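PDB 4BQ2: B-agarase from Saccharophagus degradans, which hydrolyses agarose as a family 50 exo-beta-agarase, cleaving beta-1,4 linkages from chain ends, probably with release of neoagarobiose. Local coordinates for residues G299-Q304 with L370-A375; A305-R310 with Y359-S364; S245-W250 with D275-P280; Y279-T284 with F412-N417. One frame throughout, in Å; residues are numbered along the deposited sequence.

In the fold
The contacts form two groups. Contacts 3 and 4, their centres about 10 Å apart, share Y279 and P280: contact 3 packs the hairpin turn leading into strand 280-287 against an earlier loop, and contact 4 joins that strand to the loop after helix 394-410. Contact 1 pairs two strands of a four-stranded antiparallel sheet, and contact 2, about 8 Å away between centres, packs a loop on its outermost strand 359-362. Along the chain, contact 3 closes first; contact 4 then encloses contact 1, with contact 2 nested inside that. The centres of contacts 1 and 3 lie about 47 Å apart, so the small sheet, formed between strand 280-287 and the loop after helix 394-410, lies well away from the hairpin.

Contact 1 (G299-Q304 with L370-A375); sequences GYDYDQ and LKRGEA
Y300 and E374 meet on adjacent antiparallel strands, where E374 N donates to Y300 O at 3.0 Å. One residue back, G299 N and E374 O stand 4.4 Å apart, and a water fills the gap, accepting from G299 N and donating to Y300 O and E374 O. G299 and G373 take positive phi values that suit glycine. These strands are the middle pair of a four-stranded antiparallel sheet, flanked by 335-336 and 359-362. E374 extends with CG anti to the backbone N (chi1 172°), which carries its carboxylate to the edge of the Y302 ring; Y302 OH donates to the anti lone pair of E374 OE2 at 2.6 Å. R334 forms a salt bridge to the same oxygen and T298 bonds to OE1, which would be expected to offset the charge of this buried acid. D301 receives R372 NE on the syn lone pair of OD2 at 2.9 Å, a nearly straight bond (165°) in the guanidinium plane, while its OD1 takes Y302 N at 2.8 Å as well as the hydroxyl of Y361. A second water joins D301 OD2 to R372 O. Over one guanidinium face the Q304 amide stacks almost parallel (5°), its CD 3.3 Å from R372 CZ.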
loop_
_atom_site.group_PDB
_atom_site.type_symbol
_atom_site.label_atom_id
_atom_site.label_comp_id
_atom_site.label_asym_id
_atom_site.label_seq_id
_atom_site.Cartn_x
_atom_site.Cartn_y
_atom_site.Cartn_z
ATOM N N GLY A 299 5.812 20.067 -11.843
ATOM C CA GLY A 299 7.148 20.591 -11.994
ATOM C C GLY A 299 7.203 22.100 -11.854
ATOM O O GLY A 299 8.290 22.680 -11.933
ATOM N N TYR A 300 6.053 22.744 -11.648
ATOM C CA TYR A 300 6.047 24.178 -11.353
ATOM C C TYR A 300 5.926 24.501 -9.852
ATOM O O TYR A 300 5.503 23.654 -9.035
ATOM C CB TYR A 300 4.974 24.891 -12.177
ATOM C CG TYR A 300 5.240 24.820 -13.674
ATOM C CD1 TYR A 300 4.900 23.683 -14.402
ATOM C CD2 TYR A 300 5.861 25.880 -14.351
ATOM C CE1 TYR A 300 5.144 23.601 -15.765
ATOM C CE2 TYR A 300 6.115 25.807 -15.711
ATOM C CZ TYR A 300 5.747 24.660 -16.412
ATOM O OH TYR A 300 5.980 24.554 -17.764
ATOM N N ASP A 301 6.292 25.737 -9.496
ATOM C CA ASP A 301 6.201 26.212 -8.136
ATOM C C ASP A 301 5.702 27.658 -8.114
ATOM O O ASP A 301 5.688 28.340 -9.145
ATOM C CB ASP A 301 7.539 26.033 -7.394
ATOM C CG ASP A 301 7.356 25.824 -5.889
ATOM O OD1 ASP A 301 6.212 25.947 -5.371
ATOM O OD2 ASP A 301 8.369 25.537 -5.210
ATOM N N TYR A 302 5.225 28.085 -6.957
ATOM C CA TYR A 302 4.673 29.418 -6.796
ATOM C C TYR A 302 5.535 30.190 -5.808
ATOM O O TYR A 302 6.247 29.584 -4.996
ATOM C CB TYR A 302 3.234 29.351 -6.266
ATOM C CG TYR A 302 2.256 28.569 -7.144
ATOM C CD1 TYR A 302 2.377 28.559 -8.536
ATOM C CD2 TYR A 302 1.198 27.847 -6.575
ATOM C CE1 TYR A 302 1.485 27.842 -9.332
ATOM C CE2 TYR A 302 0.313 27.128 -7.370
ATOM C CZ TYR A 302 0.462 27.140 -8.749
ATOM O OH TYR A 302 -0.421 26.442 -9.536
ATOM N N ASP A 303 5.515 31.517 -5.879
ATOM C CA ASP A 303 6.284 32.286 -4.905
ATOM C C ASP A 303 5.529 32.258 -3.567
ATOM O O ASP A 303 4.333 32.555 -3.491
ATOM C CB ASP A 303 6.650 33.687 -5.423
ATOM C CG ASP A 303 7.870 33.666 -6.377
ATOM O OD1 ASP A 303 9.020 33.538 -5.899
ATOM O OD2 ASP A 303 7.687 33.768 -7.610
ATOM N N GLN A 304 6.253 31.845 -2.532
ATOM C CA GLN A 304 5.708 31.425 -1.236
ATOM C C GLN A 304 4.850 32.461 -0.508
ATOM O O GLN A 304 4.013 32.088 0.323
ATOM C CB GLN A 304 6.805 30.846 -0.330
ATOM C CG GLN A 304 7.504 29.636 -0.947
ATOM C CD GLN A 304 6.559 28.453 -1.178
ATOM O OE1 GLN A 304 6.241 28.102 -2.320
ATOM N NE2 GLN A 304 6.107 27.839 -0.096
ATOM N N LEU A 370 10.515 16.714 -5.675
ATOM C CA LEU A 370 10.084 18.028 -5.158
ATOM C C LEU A 370 9.464 17.936 -3.768
ATOM O O LEU A 370 8.718 16.992 -3.478
ATOM C CB LEU A 370 9.079 18.669 -6.104
ATOM C CG LEU A 370 9.526 18.845 -7.555
ATOM C CD1 LEU A 370 8.310 19.156 -8.404
ATOM C CD2 LEU A 370 10.572 19.956 -7.668
ATOM N N LYS A 371 9.779 18.913 -2.918
ATOM C CA LYS A 371 9.294 18.920 -1.523
ATOM C C LYS A 371 7.959 19.633 -1.403
ATOM O O LYS A 371 7.269 19.522 -0.388
ATOM C CB LYS A 371 10.335 19.549 -0.578
ATOM C CG LYS A 371 11.653 18.784 -0.558
ATOM C CD LYS A 371 12.324 18.827 0.806
ATOM C CE LYS A 371 13.668 18.123 0.747
ATOM N NZ LYS A 371 14.619 18.923 -0.087
ATOM N N ARG A 372 7.601 20.357 -2.457
ATOM C CA ARG A 372 6.362 21.106 -2.517
ATOM C C ARG A 372 6.166 21.490 -3.977
ATOM O O ARG A 372 7.103 21.441 -4.789
ATOM C CB ARG A 372 6.475 22.395 -1.699
ATOM C CG ARG A 372 7.572 23.313 -2.227
ATOM C CD ARG A 372 7.686 24.623 -1.464
ATOM N NE ARG A 372 8.376 25.616 -2.299
ATOM C CZ ARG A 372 9.221 26.553 -1.852
ATOM N NH1 ARG A 372 9.488 26.666 -0.558
ATOM N NH2 ARG A 372 9.795 27.391 -2.709
ATOM N N GLY A 373 4.955 21.898 -4.330
ATOM C CA GLY A 373 4.759 22.267 -5.713
ATOM C C GLY A 373 3.341 22.247 -6.208
ATOM O O GLY A 373 2.402 21.760 -5.528
ATOM N N GLU A 374 3.193 22.812 -7.396
ATOM C CA GLU A 374 1.940 22.756 -8.111
ATOM C C GLU A 374 1.691 21.306 -8.557
ATOM O O GLU A 374 2.625 20.555 -8.891
ATOM C CB GLU A 374 1.973 23.731 -9.296
ATOM C CG GLU A 374 0.782 23.631 -10.245
ATOM C CD GLU A 374 1.045 24.329 -11.567
ATOM O OE1 GLU A 374 1.598 23.674 -12.492
ATOM O OE2 GLU A 374 0.688 25.526 -11.679
ATOM N N ALA A 375 0.427 20.896 -8.480
ATOM C CA ALA A 375 0.016 19.586 -8.950
ATOM C C ALA A 375 -1.266 19.744 -9.791
ATOM O O ALA A 375 -1.915 20.797 -9.743
ATOM C CB ALA A 375 -0.163 18.639 -7.762
HETATM O O HOH W 1 5.455 20.791 -9.037
HETATM O O HOH W 2 9.120 22.934 -5.947
#

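Contact 2 (A305-R310 with Y359-S364); sequences ATVAQR and YNYRRS
Y361 is the first residue of 359-364 to touch the other segment, its ring meeting the side chain of V307. V307 CG1 lies 3.8 Å from Y361 CE2, and V307 CG2 sits over one ring face, toward the rim. In the tyrosine a chi1 of -170° swings the ring away from the backbone N and toward the loop, while its hydroxyl bonds to D301. A branched aliphatic residue suits this place because it offers two methyls to a flat aromatic surface. The strand, 359-362, is an outermost one of the four-stranded antiparallel sheet, and 305-310 is part of the long irregular loop between strand 296-301 and helix 328-332, meeting the last part of the strand and the residue after it at the protein surface. R363 then carries most of the contact. Its aliphatic CG passes 4.1 Å from V307 CG1, and its chain bends at chi3 (-85°) to bring NH1 to A308 O at 2.9 Å, with the donor lying well above the carbonyl plane. R310 CG rests over the centre of the guanidinium, 3.5 Å from R363 CZ. Q309 OE1, 3.8 Å from R363 CD, accepts R310 N at 3.1 Å, a bond within the loop made beside the R363 side chain. Both arginines gather round one carboxylate, R363 NE bonding to one oxygen of E318 and R310 NH1 to the other, and R310 NH2 also bonds to the carbonyl of T316.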
loop_
_atom_site.group_PDB
_atom_site.type_symbol
_atom_site.label_atom_id
_atom_site.label_comp_id
_atom_site.label_asym_id
_atom_site.label_seq_id
_atom_site.Cartn_x
_atom_site.Cartn_y
_atom_site.Cartn_z
ATOM N N ALA A 305 5.027 33.740 -0.840
ATOM C CA ALA A 305 4.214 34.815 -0.249
ATOM C C ALA A 305 2.727 34.677 -0.618
ATOM O O ALA A 305 1.844 35.282 0.017
ATOM C CB ALA A 305 4.743 36.181 -0.683
ATOM N N THR A 306 2.459 33.876 -1.647
ATOM C CA THR A 306 1.115 33.704 -2.164
ATOM C C THR A 306 0.498 32.390 -1.729
ATOM O O THR A 306 -0.664 32.147 -2.017
ATOM C CB THR A 306 1.059 33.778 -3.717
ATOM O OG1 THR A 306 1.674 32.608 -4.293
ATOM C CG2 THR A 306 1.734 35.053 -4.228
ATOM N N VAL A 307 1.271 31.551 -1.044
ATOM C CA VAL A 307 0.753 30.283 -0.546
ATOM C C VAL A 307 0.374 30.354 0.943
ATOM O O VAL A 307 1.219 30.647 1.797
ATOM C CB VAL A 307 1.773 29.148 -0.777
ATOM C CG1 VAL A 307 1.175 27.799 -0.365
ATOM C CG2 VAL A 307 2.231 29.131 -2.234
ATOM N N ALA A 308 -0.891 30.081 1.257
ATOM C CA ALA A 308 -1.315 29.996 2.659
ATOM C C ALA A 308 -0.539 28.871 3.359
ATOM O O ALA A 308 -0.329 27.802 2.785
ATOM C CB ALA A 308 -2.824 29.776 2.768
ATOM N N GLN A 309 -0.084 29.119 4.579
ATOM C CA GLN A 309 0.621 28.079 5.315
ATOM C C GLN A 309 -0.350 27.307 6.202
ATOM O O GLN A 309 -1.400 27.826 6.571
ATOM C CB GLN A 309 1.790 28.653 6.124
ATOM C CG GLN A 309 2.849 27.612 6.514
ATOM C CD GLN A 309 3.201 26.634 5.386
ATOM O OE1 GLN A 309 2.848 25.445 5.444
ATOM N NE2 GLN A 309 3.895 27.130 4.352
ATOM N N ARG A 310 -0.009 26.057 6.508
ATOM C CA ARG A 310 -0.816 25.232 7.410
ATOM C C ARG A 310 -0.901 25.849 8.816
ATOM O O ARG A 310 0.042 26.505 9.277
ATOM C CB ARG A 310 -0.222 23.824 7.515
ATOM C CG ARG A 310 -0.206 23.023 6.216
ATOM C CD ARG A 310 0.490 21.678 6.404
ATOM N NE ARG A 310 -0.067 20.950 7.557
ATOM C CZ ARG A 310 -1.168 20.194 7.517
ATOM N NH1 ARG A 310 -1.833 20.029 6.367
ATOM N NH2 ARG A 310 -1.599 19.589 8.627
ATOM N N TYR A 359 -6.079 22.483 -10.817
ATOM C CA TYR A 359 -4.770 22.644 -10.198
ATOM C C TYR A 359 -4.851 22.456 -8.681
ATOM O O TYR A 359 -5.885 22.715 -8.060
ATOM C CB TYR A 359 -4.169 24.004 -10.524
ATOM C CG TYR A 359 -3.541 24.070 -11.904
ATOM C CD1 TYR A 359 -2.385 23.344 -12.199
ATOM C CD2 TYR A 359 -4.089 24.883 -12.913
ATOM C CE1 TYR A 359 -1.806 23.403 -13.462
ATOM C CE2 TYR A 359 -3.513 24.940 -14.172
ATOM C CZ TYR A 359 -2.369 24.205 -14.433
ATOM O OH TYR A 359 -1.798 24.262 -15.693
ATOM N N ASN A 360 -3.745 21.990 -8.114
ATOM C CA ASN A 360 -3.604 21.729 -6.688
ATOM C C ASN A 360 -2.242 22.292 -6.286
ATOM O O ASN A 360 -1.375 22.547 -7.153
ATOM C CB ASN A 360 -3.670 20.207 -6.438
ATOM C CG ASN A 360 -3.513 19.829 -4.962
ATOM O OD1 ASN A 360 -3.924 20.564 -4.063
ATOM N ND2 ASN A 360 -2.923 18.665 -4.712
ATOM N N TYR A 361 -2.053 22.516 -4.990
ATOM C CA TYR A 361 -0.722 22.815 -4.471
ATOM C C TYR A 361 -0.479 22.009 -3.197
ATOM O O TYR A 361 -1.287 22.060 -2.265
ATOM C CB TYR A 361 -0.538 24.309 -4.195
ATOM C CG TYR A 361 0.906 24.638 -3.892
ATOM C CD1 TYR A 361 1.803 24.944 -4.926
ATOM C CD2 TYR A 361 1.401 24.597 -2.580
ATOM C CE1 TYR A 361 3.134 25.221 -4.652
ATOM C CE2 TYR A 361 2.743 24.871 -2.306
ATOM C CZ TYR A 361 3.602 25.173 -3.352
ATOM O OH TYR A 361 4.937 25.437 -3.094
ATOM N N ARG A 362 0.628 21.277 -3.144
ATOM C CA ARG A 362 0.990 20.591 -1.905
ATOM C C ARG A 362 2.185 21.285 -1.243
ATOM O O ARG A 362 3.124 21.665 -1.923
ATOM C CB ARG A 362 1.260 19.109 -2.181
ATOM C CG ARG A 362 0.001 18.300 -2.494
ATOM C CD ARG A 362 -1.111 18.517 -1.459
ATOM N NE ARG A 362 -2.184 17.520 -1.568
ATOM C CZ ARG A 362 -3.459 17.736 -1.255
ATOM N NH1 ARG A 362 -3.880 18.932 -0.824
ATOM N NH2 ARG A 362 -4.338 16.744 -1.404
ATOM N N ARG A 363 2.138 21.471 0.077
ATOM C CA ARG A 363 3.197 22.220 0.776
ATOM C C ARG A 363 4.263 21.289 1.319
ATOM O O ARG A 363 5.306 21.736 1.790
ATOM C CB ARG A 363 2.598 23.119 1.857
ATOM C CG ARG A 363 1.600 24.115 1.278
ATOM C CD ARG A 363 0.693 24.657 2.364
ATOM N NE ARG A 363 -0.453 23.770 2.603
ATOM C CZ ARG A 363 -1.575 24.129 3.229
ATOM N NH1 ARG A 363 -1.735 25.378 3.696
ATOM N NH2 ARG A 363 -2.551 23.240 3.386
ATOM N N SER A 364 4.017 19.991 1.209
ATOM C CA SER A 364 5.009 18.992 1.594
ATOM C C SER A 364 4.817 17.738 0.742
ATOM O O SER A 364 3.836 17.629 -0.007
ATOM C CB SER A 364 4.885 18.645 3.075
ATOM O OG SER A 364 3.598 18.113 3.327
#

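Contact 3 (S245-W250 with D275-P280); sequences SKFGGW and DPEGYP
Two type I beta turns pack together here, S245-G248 against D275-G278, the latter closing the beta hairpin between strands 270-274 and 280-287, with S245 and D275 joined side chain to side chain. S245 OG donates to D275 OD2 at 2.6 Å, nearly in line with the C-O bond. The other oxygen turns inward: D275 OD1 accepts E277 N at 2.9 Å, an Asx turn, and Y279 N at 3.0 Å, the two donors arriving from opposite faces of the carboxylate. D275 holds CG between its backbone N and carbonyl carbon (chi1 84°), a setting that lets one carboxylate serve its own turn and the neighbouring one. P276, whose fixed phi suits the second place of a turn, lays its ring over the F247 ring in a CH-pi contact, P276 CG standing 3.7 Å above the centroid and only 5° off the normal. S245 CB makes a similar contact over the Y279 face. G248 and G278 end their turns at positive phi, where glycine is at ease. G249, with no side chain, lets the backbones close in, so that G249 CA lies 3.2 Å from P280 O, and W250 N donates to that same P280 O at 2.9 Å. K246 NZ and E277 OE2 are linked through a water. Another water accepts from F247 N and donates to D275 OD2 and E277 OE1. With a hydroxyl, two backbone N-H groups and a water all donating to it, the buried D275 carboxylate would be expected to remain ionised.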
loop_
_atom_site.group_PDB
_atom_site.type_symbol
_atom_site.label_atom_id
_atom_site.label_comp_id
_atom_site.label_asym_id
_atom_site.label_seq_id
_atom_site.Cartn_x
_atom_site.Cartn_y
_atom_site.Cartn_z
ATOM N N SER A 245 -30.596 -5.360 3.746
ATOM C CA SER A 245 -31.411 -4.559 4.655
ATOM C C SER A 245 -31.112 -3.080 4.374
ATOM O O SER A 245 -30.220 -2.770 3.579
ATOM C CB SER A 245 -31.092 -4.926 6.105
ATOM O OG SER A 245 -29.712 -4.690 6.386
ATOM N N LYS A 246 -31.860 -2.175 4.995
ATOM C CA LYS A 246 -31.581 -0.733 4.901
ATOM C C LYS A 246 -30.079 -0.416 4.978
ATOM O O LYS A 246 -29.553 0.306 4.116
ATOM C CB LYS A 246 -32.339 0.048 6.005
ATOM C CG LYS A 246 -32.025 1.549 6.063
ATOM C CD LYS A 246 -32.695 2.183 7.291
ATOM C CE LYS A 246 -32.573 3.689 7.299
ATOM N NZ LYS A 246 -33.269 4.233 8.501
ATOM N N PHE A 247 -29.408 -0.989 5.979
ATOM C CA PHE A 247 -27.993 -0.681 6.244
ATOM C C PHE A 247 -26.984 -1.620 5.575
ATOM O O PHE A 247 -25.825 -1.659 5.970
ATOM C CB PHE A 247 -27.733 -0.610 7.753
ATOM C CG PHE A 247 -28.305 0.620 8.402
ATOM C CD1 PHE A 247 -27.597 1.826 8.397
ATOM C CD2 PHE A 247 -29.566 0.582 9.041
ATOM C CE1 PHE A 247 -28.108 2.964 9.028
ATOM C CE2 PHE A 247 -30.091 1.730 9.650
ATOM C CZ PHE A 247 -29.361 2.928 9.653
ATOM N N GLY A 248 -27.438 -2.406 4.608
ATOM C CA GLY A 248 -26.516 -3.218 3.796
ATOM C C GLY A 248 -26.298 -4.608 4.346
ATOM O O GLY A 248 -25.434 -5.354 3.862
ATOM N N GLY A 249 -27.035 -4.930 5.413
ATOM C CA GLY A 249 -26.958 -6.236 6.059
ATOM C C GLY A 249 -27.778 -7.273 5.314
ATOM O O GLY A 249 -28.375 -6.967 4.273
ATOM N N TRP A 250 -27.841 -8.489 5.863
ATOM C CA TRP A 250 -28.496 -9.622 5.191
ATOM C C TRP A 250 -29.926 -9.726 5.726
ATOM O O TRP A 250 -30.131 -10.053 6.905
ATOM C CB TRP A 250 -27.697 -10.921 5.424
ATOM C CG TRP A 250 -28.154 -12.140 4.631
ATOM C CD1 TRP A 250 -28.538 -13.363 5.149
ATOM C CD2 TRP A 250 -28.263 -12.267 3.199
ATOM N NE1 TRP A 250 -28.868 -14.227 4.122
ATOM C CE2 TRP A 250 -28.702 -13.589 2.924
ATOM C CE3 TRP A 250 -28.009 -11.403 2.118
ATOM C CZ2 TRP A 250 -28.915 -14.067 1.608
ATOM C CZ3 TRP A 250 -28.208 -11.888 0.806
ATOM C CH2 TRP A 250 -28.669 -13.210 0.570
ATOM N N ASP A 275 -25.678 -4.934 11.773
ATOM C CA ASP A 275 -26.044 -3.579 11.422
ATOM C C ASP A 275 -26.963 -2.901 12.493
ATOM O O ASP A 275 -27.399 -3.549 13.433
ATOM C CB ASP A 275 -26.529 -3.526 9.962
ATOM C CG ASP A 275 -28.012 -3.894 9.777
ATOM O OD1 ASP A 275 -28.762 -4.033 10.771
ATOM O OD2 ASP A 275 -28.415 -4.036 8.602
ATOM N N PRO A 276 -27.188 -1.578 12.398
ATOM C CA PRO A 276 -27.990 -0.893 13.444
ATOM C C PRO A 276 -29.397 -1.513 13.724
ATOM O O PRO A 276 -29.995 -1.248 14.775
ATOM C CB PRO A 276 -28.174 0.514 12.853
ATOM C CG PRO A 276 -26.934 0.729 12.004
ATOM C CD PRO A 276 -26.667 -0.632 11.387
ATOM N N GLU A 277 -29.939 -2.256 12.766
ATOM C CA GLU A 277 -31.251 -2.909 12.916
ATOM C C GLU A 277 -31.158 -4.388 13.310
ATOM O O GLU A 277 -32.195 -5.064 13.485
ATOM C CB GLU A 277 -32.034 -2.778 11.630
ATOM C CG GLU A 277 -32.258 -1.346 11.232
ATOM C CD GLU A 277 -33.184 -1.214 10.042
ATOM O OE1 GLU A 277 -33.190 -2.090 9.138
ATOM O OE2 GLU A 277 -33.894 -0.199 10.022
ATOM N N GLY A 278 -29.939 -4.903 13.423
ATOM C CA GLY A 278 -29.750 -6.260 13.942
ATOM C C GLY A 278 -29.479 -7.312 12.878
ATOM O O GLY A 278 -29.459 -8.523 13.174
ATOM N N TYR A 279 -29.271 -6.885 11.627
ATOM C CA TYR A 279 -29.029 -7.862 10.526
ATOM C C TYR A 279 -27.556 -8.145 10.407
ATOM O O TYR A 279 -26.731 -7.225 10.603
ATOM C CB TYR A 279 -29.574 -7.360 9.184
ATOM C CG TYR A 279 -31.059 -7.181 9.198
ATOM C CD1 TYR A 279 -31.905 -8.254 8.918
ATOM C CD2 TYR A 279 -31.624 -5.942 9.494
ATOM C CE1 TYR A 279 -33.285 -8.093 8.952
ATOM C CE2 TYR A 279 -33.012 -5.763 9.519
ATOM C CZ TYR A 279 -33.831 -6.844 9.245
ATOM O OH TYR A 279 -35.191 -6.664 9.280
ATOM N N PRO A 280 -27.189 -9.415 10.147
ATOM C CA PRO A 280 -25.771 -9.713 10.053
ATOM C C PRO A 280 -25.155 -8.866 8.929
ATOM O O PRO A 280 -25.823 -8.616 7.914
ATOM C CB PRO A 280 -25.733 -11.211 9.700
ATOM C CG PRO A 280 -27.063 -11.762 10.165
ATOM C CD PRO A 280 -28.036 -10.628 10.023
HETATM O O HOH W 3 -34.027 -2.861 6.804
HETATM O O HOH W 4 -33.461 2.101 10.974
HETATM O O HOH W 5 -30.584 -2.430 8.139
#

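Contact 4 (Y279-T284 with F412-N417); sequences YPYFAT and FTSLGN
T413 sets its side chain against the backbone of F282 and T284, its hydroxyl lying between them. T413 OG1 donates to F282 O at 2.6 Å and accepts T284 N at 3.0 Å, so that one hydroxyl serves a carbonyl and an N-H two residues apart. Its chi1 of 59° puts OG1 between the backbone N and the carbonyl carbon, with the methyl anti to the latter. T284 answers in kind: T284 OG1 accepts T413 N at 3.1 Å and also bonds to N739. From further back along the strand Y281 reaches over, CG swung opposite N (chi1 -177°), and Y281 OH donates to T413 O at 2.7 Å from well above the carbonyl plane. S414 OG grips T284 O at 2.7 Å while bonding H697 as well, and S414 N adds a weak bond to the same carbonyl. F412 closes the end with its ring edge, F412 CD1 lying 3.6 Å from T284 CB. Small hydroxyl residues suit this buried place because they satisfy backbone groups at short range. Strand 280-287 runs parallel to 693-699, and the loop that meets it follows helix 394-410, an arrangement consistent with the (beta/alpha)8 barrel of family 50 hydrolases.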
loop_
_atom_site.group_PDB
_atom_site.type_symbol
_atom_site.label_atom_id
_atom_site.label_comp_id
_atom_site.label_asym_id
_atom_site.label_seq_id
_atom_site.Cartn_x
_atom_site.Cartn_y
_atom_site.Cartn_z
ATOM N N TYR A 279 -29.271 -6.885 11.627
ATOM C CA TYR A 279 -29.029 -7.862 10.526
ATOM C C TYR A 279 -27.556 -8.145 10.407
ATOM O O TYR A 279 -26.731 -7.225 10.603
ATOM C CB TYR A 279 -29.574 -7.360 9.184
ATOM C CG TYR A 279 -31.059 -7.181 9.198
ATOM C CD1 TYR A 279 -31.905 -8.254 8.918
ATOM C CD2 TYR A 279 -31.624 -5.942 9.494
ATOM C CE1 TYR A 279 -33.285 -8.093 8.952
ATOM C CE2 TYR A 279 -33.012 -5.763 9.519
ATOM C CZ TYR A 279 -33.831 -6.844 9.245
ATOM O OH TYR A 279 -35.191 -6.664 9.280
ATOM N N PRO A 280 -27.189 -9.415 10.147
ATOM C CA PRO A 280 -25.771 -9.713 10.053
ATOM C C PRO A 280 -25.155 -8.866 8.929
ATOM O O PRO A 280 -25.823 -8.616 7.914
ATOM C CB PRO A 280 -25.733 -11.211 9.700
ATOM C CG PRO A 280 -27.063 -11.762 10.165
ATOM C CD PRO A 280 -28.036 -10.628 10.023
ATOM N N TYR A 281 -23.916 -8.434 9.131
ATOM C CA TYR A 281 -23.260 -7.509 8.207
ATOM C C TYR A 281 -21.807 -7.932 7.951
ATOM O O TYR A 281 -21.139 -8.480 8.832
ATOM C CB TYR A 281 -23.342 -6.071 8.785
ATOM C CG TYR A 281 -22.761 -4.949 7.909
ATOM C CD1 TYR A 281 -23.510 -4.363 6.895
ATOM C CD2 TYR A 281 -21.469 -4.480 8.129
ATOM C CE1 TYR A 281 -22.992 -3.327 6.123
ATOM C CE2 TYR A 281 -20.920 -3.459 7.346
ATOM C CZ TYR A 281 -21.681 -2.895 6.350
ATOM O OH TYR A 281 -21.138 -1.874 5.590
ATOM N N PHE A 282 -21.310 -7.630 6.750
ATOM C CA PHE A 282 -19.955 -7.988 6.322
ATOM C C PHE A 282 -19.507 -6.843 5.392
ATOM O O PHE A 282 -20.225 -6.469 4.446
ATOM C CB PHE A 282 -19.923 -9.360 5.626
ATOM C CG PHE A 282 -18.526 -9.823 5.239
ATOM C CD1 PHE A 282 -17.983 -9.491 3.989
ATOM C CD2 PHE A 282 -17.768 -10.596 6.107
ATOM C CE1 PHE A 282 -16.706 -9.915 3.633
ATOM C CE2 PHE A 282 -16.487 -11.030 5.771
ATOM C CZ PHE A 282 -15.943 -10.687 4.526
ATOM N N ALA A 283 -18.367 -6.234 5.730
ATOM C CA ALA A 283 -17.980 -5.000 5.090
ATOM C C ALA A 283 -17.168 -5.237 3.815
ATOM O O ALA A 283 -16.129 -5.900 3.848
ATOM C CB ALA A 283 -17.197 -4.136 6.081
ATOM N N THR A 284 -17.662 -4.716 2.699
ATOM C CA THR A 284 -16.899 -4.687 1.472
ATOM C C THR A 284 -16.966 -3.275 0.932
ATOM O O THR A 284 -17.937 -2.557 1.188
ATOM C CB THR A 284 -17.447 -5.686 0.434
ATOM O OG1 THR A 284 -18.808 -5.324 0.114
ATOM C CG2 THR A 284 -17.374 -7.148 0.985
ATOM N N PHE A 412 -21.320 -3.491 -3.058
ATOM C CA PHE A 412 -20.496 -3.193 -1.896
ATOM C C PHE A 412 -21.357 -2.749 -0.752
ATOM O O PHE A 412 -22.350 -2.040 -0.965
ATOM C CB PHE A 412 -19.497 -2.114 -2.214
ATOM C CG PHE A 412 -18.340 -2.594 -3.034
ATOM C CD1 PHE A 412 -17.508 -3.590 -2.553
ATOM C CD2 PHE A 412 -18.087 -2.040 -4.298
ATOM C CE1 PHE A 412 -16.408 -4.050 -3.290
ATOM C CE2 PHE A 412 -16.989 -2.487 -5.036
ATOM C CZ PHE A 412 -16.165 -3.498 -4.541
ATOM N N THR A 413 -20.997 -3.162 0.455
ATOM C CA THR A 413 -21.852 -2.872 1.579
ATOM C C THR A 413 -21.400 -1.582 2.293
ATOM O O THR A 413 -22.077 -1.122 3.226
ATOM C CB THR A 413 -21.883 -4.032 2.577
ATOM O OG1 THR A 413 -20.566 -4.292 3.035
ATOM C CG2 THR A 413 -22.473 -5.316 1.959
ATOM N N SER A 414 -20.289 -0.982 1.847
ATOM C CA SER A 414 -19.789 0.242 2.476
ATOM C C SER A 414 -18.938 1.072 1.538
ATOM O O SER A 414 -18.480 0.558 0.518
ATOM C CB SER A 414 -18.890 -0.117 3.677
ATOM O OG SER A 414 -17.738 -0.833 3.278
ATOM N N LEU A 415 -18.715 2.327 1.945
ATOM C CA LEU A 415 -17.588 3.200 1.531
ATOM C C LEU A 415 -16.477 3.001 2.546
ATOM O O LEU A 415 -16.732 3.014 3.743
ATOM C CB LEU A 415 -18.020 4.677 1.534
ATOM C CG LEU A 415 -19.360 4.957 0.821
ATOM C CD1 LEU A 415 -19.835 6.417 0.962
ATOM C CD2 LEU A 415 -19.309 4.560 -0.643
ATOM N N GLY A 416 -15.243 2.812 2.080
ATOM C CA GLY A 416 -14.182 2.330 2.960
ATOM C C GLY A 416 -13.465 3.519 3.540
ATOM O O GLY A 416 -14.029 4.628 3.630
ATOM N N ASN A 417 -12.226 3.304 3.958
ATOM C CA ASN A 417 -11.477 4.349 4.615
ATOM C C ASN A 417 -11.168 5.523 3.694
ATOM O O ASN A 417 -11.094 5.350 2.492
ATOM C CB ASN A 417 -10.162 3.784 5.169
ATOM C CG ASN A 417 -9.624 4.613 6.316
ATOM O OD1 ASN A 417 -10.381 5.364 6.982
ATOM N ND2 ASN A 417 -8.346 4.453 6.603
#